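Local coordinates for carbohydrate-binding protein (Flavonifractor plautii, PDB 6N1B) that probably removes the acetyl group from N-acetylgalactosamine of blood group A antigen, and here holds the related group B trisaccharide, at residues 54-59 with 336-341; 206-211 with 272-277. All blocks are in the same frame, centred on the assembly; numbering follows the deposited sequence.

Contact 1: 54-59 with 336-341. With CA (calcium ion), chain D.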
loop_
_atom_site.group_PDB
_atom_site.type_symbol
_atom_site.label_atom_id
_atom_site.label_comp_id
_atom_site.label_asym_id
_atom_site.label_seq_id
_atom_site.Cartn_x
_atom_site.Cartn_y
_atom_site.Cartn_z
ATOM N N HIS A 54 -5.466 -1.762 2.107
ATOM C CA HIS A 54 -4.082 -1.357 1.890
ATOM C C HIS A 54 -3.170 -2.450 1.296
ATOM O O HIS A 54 -2.172 -2.879 1.882
ATOM C CB HIS A 54 -3.481 -0.769 3.156
ATOM C CG HIS A 54 -2.251 0.085 3.011
ATOM N ND1 HIS A 54 -0.984 -0.293 2.556
ATOM C CD2 HIS A 54 -2.227 1.400 3.424
ATOM C CE1 HIS A 54 -0.227 0.830 2.694
ATOM N NE2 HIS A 54 -0.963 1.821 3.176
ATOM N N PRO A 55 -3.551 -2.919 0.092
ATOM C CA PRO A 55 -2.697 -3.844 -0.568
ATOM C C PRO A 55 -1.396 -3.166 -1.001
ATOM O O PRO A 55 -1.423 -1.992 -1.356
ATOM C CB PRO A 55 -3.475 -4.308 -1.789
ATOM C CG PRO A 55 -4.277 -3.059 -2.116
ATOM C CD PRO A 55 -4.667 -2.483 -0.779
ATOM N N ASP A 56 -0.362 -3.991 -1.208
ATOM C CA ASP A 56 0.813 -3.595 -1.979
ATOM C C ASP A 56 1.291 -4.796 -2.825
ATOM O O ASP A 56 1.588 -5.851 -2.198
ATOM C CB ASP A 56 1.920 -3.014 -1.114
ATOM C CG ASP A 56 2.854 -2.190 -1.992
ATOM O OD1 ASP A 56 2.388 -1.287 -2.717
ATOM O OD2 ASP A 56 4.089 -2.526 -2.040
ATOM N N VAL A 57 1.237 -4.592 -4.141
ATOM C CA VAL A 57 1.485 -5.713 -5.012
ATOM C C VAL A 57 2.835 -5.554 -5.700
ATOM O O VAL A 57 3.208 -4.435 -6.079
ATOM C CB VAL A 57 0.360 -5.770 -6.069
ATOM C CG1 VAL A 57 0.575 -6.891 -7.065
ATOM C CG2 VAL A 57 -0.978 -6.029 -5.384
ATOM N N VAL A 58 3.577 -6.658 -5.814
ATOM C CA VAL A 58 4.814 -6.751 -6.564
ATOM C C VAL A 58 4.560 -7.673 -7.773
ATOM O O VAL A 58 4.104 -8.790 -7.571
ATOM C CB VAL A 58 5.959 -7.303 -5.703
ATOM C CG1 VAL A 58 7.204 -7.493 -6.568
ATOM C CG2 VAL A 58 6.277 -6.421 -4.481
ATOM N N VAL A 59 4.789 -7.114 -8.955
ATOM C CA VAL A 59 4.657 -7.874 -10.206
ATOM C C VAL A 59 6.035 -8.102 -10.807
ATOM O O VAL A 59 6.702 -7.133 -11.131
ATOM C CB VAL A 59 3.724 -7.165 -11.245
ATOM C CG1 VAL A 59 3.503 -8.082 -12.464
ATOM C CG2 VAL A 59 2.418 -6.803 -10.577
ATOM N N ARG A 336 -6.167 3.227 0.239
ATOM C CA ARG A 336 -4.867 3.112 -0.361
ATOM C C ARG A 336 -4.781 2.064 -1.408
ATOM O O ARG A 336 -5.318 0.960 -1.234
ATOM C CB ARG A 336 -3.839 2.878 0.769
ATOM C CG ARG A 336 -2.381 3.069 0.310
ATOM C CD ARG A 336 -1.652 1.850 -0.286
ATOM N NE ARG A 336 -0.215 2.185 -0.317
ATOM C CZ ARG A 336 0.745 1.362 -0.759
ATOM N NH1 ARG A 336 0.451 0.187 -1.277
ATOM N NH2 ARG A 336 1.986 1.792 -0.775
ATOM N N SER A 337 -4.139 2.380 -2.516
ATOM C CA SER A 337 -4.132 1.529 -3.696
ATOM C C SER A 337 -2.709 1.276 -4.141
ATOM O O SER A 337 -1.800 2.103 -3.891
ATOM C CB SER A 337 -4.971 2.182 -4.753
ATOM O OG SER A 337 -6.337 2.350 -4.263
ATOM N N SER A 338 -2.435 0.167 -4.799
ATOM C CA SER A 338 -1.143 -0.209 -5.342
ATOM C C SER A 338 -1.268 -0.407 -6.827
ATOM O O SER A 338 -2.288 -0.810 -7.304
ATOM C CB SER A 338 -0.673 -1.457 -4.611
ATOM O OG SER A 338 0.574 -1.909 -5.070
ATOM N N PHE A 339 -0.203 -0.158 -7.575
ATOM C CA PHE A 339 -0.314 -0.313 -9.023
ATOM C C PHE A 339 0.940 -0.869 -9.629
ATOM O O PHE A 339 2.058 -0.797 -9.046
ATOM C CB PHE A 339 -0.684 0.999 -9.698
ATOM C CG PHE A 339 0.401 2.004 -9.767
ATOM C CD1 PHE A 339 0.788 2.747 -8.616
ATOM C CD2 PHE A 339 1.027 2.246 -10.891
ATOM C CE1 PHE A 339 1.791 3.688 -8.734
ATOM C CE2 PHE A 339 2.084 3.179 -11.039
ATOM C CZ PHE A 339 2.411 3.905 -9.941
ATOM N N TYR A 340 0.744 -1.354 -10.850
ATOM C CA TYR A 340 1.893 -1.741 -11.726
ATOM C C TYR A 340 1.569 -1.211 -13.100
ATOM O O TYR A 340 0.447 -1.406 -13.631
ATOM C CB TYR A 340 2.033 -3.253 -11.784
ATOM C CG TYR A 340 3.058 -3.808 -12.694
ATOM C CD1 TYR A 340 4.412 -3.457 -12.503
ATOM C CD2 TYR A 340 2.727 -4.560 -13.782
ATOM C CE1 TYR A 340 5.406 -3.966 -13.361
ATOM C CE2 TYR A 340 3.766 -5.105 -14.609
ATOM C CZ TYR A 340 5.051 -4.728 -14.412
ATOM O OH TYR A 340 6.055 -5.196 -15.246
ATOM N N TYR A 341 2.556 -0.520 -13.723
ATOM C CA TYR A 341 2.501 -0.157 -15.135
ATOM C C TYR A 341 3.052 -1.344 -15.937
ATOM O O TYR A 341 4.240 -1.646 -15.819
ATOM C CB TYR A 341 3.259 1.115 -15.387
ATOM C CG TYR A 341 3.284 1.546 -16.814
ATOM C CD1 TYR A 341 4.217 0.945 -17.687
ATOM C CD2 TYR A 341 2.515 2.566 -17.322
ATOM C CE1 TYR A 341 4.318 1.367 -19.008
ATOM C CE2 TYR A 341 2.627 3.053 -18.602
ATOM C CZ TYR A 341 3.536 2.422 -19.444
ATOM O OH TYR A 341 3.601 2.925 -20.722
HETATM CA CA CA D . 4.547 -0.459 -3.490
HETATM O O HOH W 1 3.811 -2.555 -7.941
HETATM O O HOH W 2 5.158 -2.883 -4.693
HETATM O O HOH W 3 7.884 -6.628 -13.493
HETATM O O HOH W 4 3.729 -0.637 -5.680
HETATM O O HOH W 5 6.207 1.185 -4.032
HETATM O O HOH W 6 6.796 -1.190 -2.871
#
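The central calcium site takes shape where Asp56, on strand 54-59, faces Arg336 and Ser338 across the gap to strand 336-341. Both carboxylate oxygens of Asp56 hold the ion, with OD1 2.4 Å and OD2 2.6 Å from the calcium. Asp56 OD1 is further gripped by two donors that arrive from opposite faces of the carboxylate. On one face is Arg336 NH1, 2.8 Å from Asp56 OD1 in a fairly straight bond (162°) that forms part of a salt bridge. On the other, the hydroxyl of Ser338 donates, its OG 3.0 Å from Asp56 OD1. That same Ser338 OG accepts the backbone N-H of Val57 almost head-on (2.9 Å to Val57 N, 175°), which fixes the hydroxyl between main chain and carboxylate.

In a beta-propeller of five blades such as this, each of these strands is the innermost of its blade, and the first and last blades meet here. The two run nearly parallel without a direct main-chain hydrogen bond between them, and the gap is spanned by side chains and water: water 1 donates to both Val57 O and Phe339 O.

A turn about the CB-CG bond of Arg336 (chi2 -88°) sets CD over the centre of the His54 ring, 3.5 Å from its centroid, while the guanidinium, nearly parallel to the ring, overlaps only its rim. In the plane of that guanidinium, NH1 also reaches Pro55 O at 2.9 Å, through a more bent bond, while NH2 is used by Asp122 and Gln273. The group is therefore held flat from both its edge and its face. Further along, Val59 rests on Tyr340, its CB 3.7 Å from the ring centroid in a CH-pi contact, and water 3 links Val59 O to Tyr340 OH.

Contact 2: 206-211 with 272-277. With CA (calcium ion), chain C; CA (calcium ion), chain D.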
loop_
_atom_site.group_PDB
_atom_site.type_symbol
_atom_site.label_atom_id
_atom_site.label_comp_id
_atom_site.label_asym_id
_atom_site.label_seq_id
_atom_site.Cartn_x
_atom_site.Cartn_y
_atom_site.Cartn_z
ATOM N N SER A 206 1.743 5.333 5.652
ATOM C CA SER A 206 1.777 4.773 4.300
ATOM C C SER A 206 3.186 4.838 3.608
ATOM O O SER A 206 3.282 5.339 2.484
ATOM C CB SER A 206 0.709 5.436 3.403
ATOM O OG SER A 206 0.619 4.849 2.117
ATOM N N PRO A 207 4.175 4.314 4.330
ATOM C CA PRO A 207 5.512 4.279 3.640
ATOM C C PRO A 207 5.489 3.553 2.327
ATOM O O PRO A 207 4.842 2.475 2.235
ATOM C CB PRO A 207 6.372 3.533 4.705
ATOM C CG PRO A 207 5.442 2.681 5.447
ATOM C CD PRO A 207 4.200 3.545 5.579
ATOM N N THR A 208 6.121 4.063 1.313
ATOM C CA THR A 208 6.149 3.408 0.016
ATOM C C THR A 208 7.567 3.505 -0.472
ATOM O O THR A 208 8.156 4.619 -0.474
ATOM C CB THR A 208 5.059 3.944 -0.928
ATOM O OG1 THR A 208 5.164 3.348 -2.206
ATOM C CG2 THR A 208 5.092 5.430 -1.140
ATOM N N ILE A 209 8.148 2.386 -0.899
ATOM C CA ILE A 209 9.566 2.274 -1.245
ATOM C C ILE A 209 9.786 1.936 -2.702
ATOM O O ILE A 209 9.064 1.104 -3.261
ATOM C CB ILE A 209 10.206 1.219 -0.302
ATOM C CG1 ILE A 209 10.130 1.574 1.153
ATOM C CG2 ILE A 209 11.684 1.012 -0.713
ATOM C CD1 ILE A 209 8.794 1.348 1.899
ATOM N N VAL A 210 10.754 2.572 -3.304
ATOM C CA VAL A 210 11.240 2.301 -4.667
ATOM C C VAL A 210 12.747 2.306 -4.626
ATOM O O VAL A 210 13.383 3.131 -3.987
ATOM C CB VAL A 210 10.737 3.374 -5.671
ATOM C CG1 VAL A 210 11.417 3.254 -7.054
ATOM C CG2 VAL A 210 9.254 3.341 -5.802
ATOM N N TYR A 211 13.342 1.347 -5.347
ATOM C CA TYR A 211 14.781 1.408 -5.682
ATOM C C TYR A 211 14.997 2.171 -6.920
ATOM O O TYR A 211 14.522 1.842 -7.988
ATOM C CB TYR A 211 15.364 -0.008 -5.791
ATOM C CG TYR A 211 16.882 0.115 -6.061
ATOM C CD1 TYR A 211 17.721 0.414 -5.010
ATOM C CD2 TYR A 211 17.433 -0.070 -7.317
ATOM C CE1 TYR A 211 19.106 0.546 -5.205
ATOM C CE2 TYR A 211 18.801 0.019 -7.543
ATOM C CZ TYR A 211 19.608 0.365 -6.512
ATOM O OH TYR A 211 20.979 0.470 -6.646
ATOM N N HIS A 272 -2.679 8.602 1.962
ATOM C CA HIS A 272 -1.908 7.384 1.787
ATOM C C HIS A 272 -1.466 7.356 0.317
ATOM O O HIS A 272 -2.070 8.003 -0.546
ATOM C CB HIS A 272 -2.697 6.123 2.166
ATOM C CG HIS A 272 -2.771 5.755 3.572
ATOM N ND1 HIS A 272 -2.491 6.597 4.624
ATOM C CD2 HIS A 272 -3.117 4.560 4.134
ATOM C CE1 HIS A 272 -2.619 5.916 5.770
ATOM N NE2 HIS A 272 -2.990 4.675 5.521
ATOM N N GLN A 273 -0.413 6.589 -0.005
ATOM C CA GLN A 273 0.146 6.633 -1.375
ATOM C C GLN A 273 1.004 5.406 -1.676
ATOM O O GLN A 273 1.504 4.759 -0.768
ATOM C CB GLN A 273 0.994 7.889 -1.585
ATOM C CG GLN A 273 2.158 8.048 -0.582
ATOM C CD GLN A 273 1.773 8.590 0.791
ATOM O OE1 GLN A 273 0.922 9.523 0.890
ATOM N NE2 GLN A 273 2.403 8.036 1.869
ATOM N N ASP A 274 1.139 5.167 -2.999
ATOM C CA ASP A 274 2.050 4.129 -3.534
ATOM C C ASP A 274 2.777 4.834 -4.686
ATOM O O ASP A 274 2.192 5.503 -5.512
ATOM C CB ASP A 274 1.263 2.921 -4.066
ATOM C CG ASP A 274 2.151 1.780 -4.524
ATOM O OD1 ASP A 274 3.182 1.512 -3.827
ATOM O OD2 ASP A 274 1.803 1.098 -5.508
ATOM N N VAL A 275 4.066 4.546 -4.734
ATOM C CA VAL A 275 4.958 5.109 -5.821
ATOM C C VAL A 275 5.610 3.979 -6.600
ATOM O O VAL A 275 5.990 2.960 -6.036
ATOM C CB VAL A 275 6.026 6.044 -5.240
ATOM C CG1 VAL A 275 6.937 6.628 -6.328
ATOM C CG2 VAL A 275 5.375 7.168 -4.433
ATOM N N GLN A 276 5.771 4.186 -7.914
ATOM C CA GLN A 276 6.567 3.305 -8.772
ATOM C C GLN A 276 7.513 4.156 -9.616
ATOM O O GLN A 276 7.109 5.201 -10.101
ATOM C CB GLN A 276 5.678 2.504 -9.715
ATOM C CG GLN A 276 4.807 1.455 -9.058
ATOM C CD GLN A 276 5.566 0.212 -8.804
ATOM O OE1 GLN A 276 5.799 -0.606 -9.718
ATOM N NE2 GLN A 276 6.083 0.041 -7.550
ATOM N N TYR A 277 8.737 3.639 -9.830
ATOM C CA TYR A 277 9.515 4.142 -10.969
ATOM C C TYR A 277 9.025 3.322 -12.229
ATOM O O TYR A 277 9.030 2.070 -12.122
ATOM C CB TYR A 277 11.026 4.074 -10.787
ATOM C CG TYR A 277 11.700 4.694 -11.978
ATOM C CD1 TYR A 277 11.784 6.114 -12.158
ATOM C CD2 TYR A 277 12.231 3.877 -12.986
ATOM C CE1 TYR A 277 12.326 6.673 -13.333
ATOM C CE2 TYR A 277 12.820 4.425 -14.112
ATOM C CZ TYR A 277 12.840 5.769 -14.314
ATOM O OH TYR A 277 13.371 6.338 -15.434
HETATM CA CA CA C . -3.253 3.239 7.019
HETATM CA CA CA D . 4.547 -0.459 -3.490
HETATM O O HOH W 5 6.207 1.185 -4.032
HETATM O O HOH W 4 3.729 -0.637 -5.680
HETATM O O HOH W 7 -5.092 3.713 7.648
HETATM O O HOH W 8 -3.968 1.730 5.660
HETATM O O HOH W 9 -3.897 2.001 8.649
HETATM O O HOH W 10 -2.346 4.617 8.386
#
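Thr208 reaches across to strand 272-277 with every atom of its side chain. Its CB lies 3.7 Å from Gln273 O. OG1 stands anti to the backbone N (chi1 176°) and takes the N-H of Val275, with 3.0 Å between Thr208 OG1 and Val275 N. Two acceptors, Asp122 OD1 and water 5, lie within hydrogen-bonding reach of the hydroxyl and must share its one proton. Water 5 is a ligand of the calcium that Asp274 OD1 binds at 2.4 Å, while Asp274 OD2 accepts the backbone N-H of Phe339. The methyl branch turns to the apolar side, where Thr208 CG2 meets Val275 CG2 at 3.7 Å.

Ser206 repeats the pattern two residues earlier. Its OG accepts the backbone N-H of Gln273 nearly in line (2.9 Å to Gln273 N, 174°), and Gln273 NE2 donates to Ser206 O from above the carbonyl plane. Ser206 CB sits over one face of the His272 ring, toward its rim. His272 NE2 binds a second calcium at 2.1 Å, and its side chain lies about 5 Å from the bound alpha-galactose. Hydroxyls that catch backbone N-H groups thus join parallel innermost strands of neighbouring blades around the axis of a five-bladed beta-propeller.

The two contacts lie about 9 Å apart, centre to centre, around the axis of the same propeller. Contact 1 joins the inner strands of the first and last blades, and contact 2, nested within the chain that contact 1 closes, joins those of the third and fourth. Strand 272-277 is neighbour to 336-341, so the contacts touch: Arg336 NH2 lies 3.0 Å from Gln273 O, a probable hydrogen bond. Asp56 and Asp274 bring like charges close on a shared calcium, with Asp122 from the remaining inner strand as third protein ligand and waters filling the rest. Residues distant in sequence thus build one metal centre, separate from the second calcium, which probably belongs to the active site.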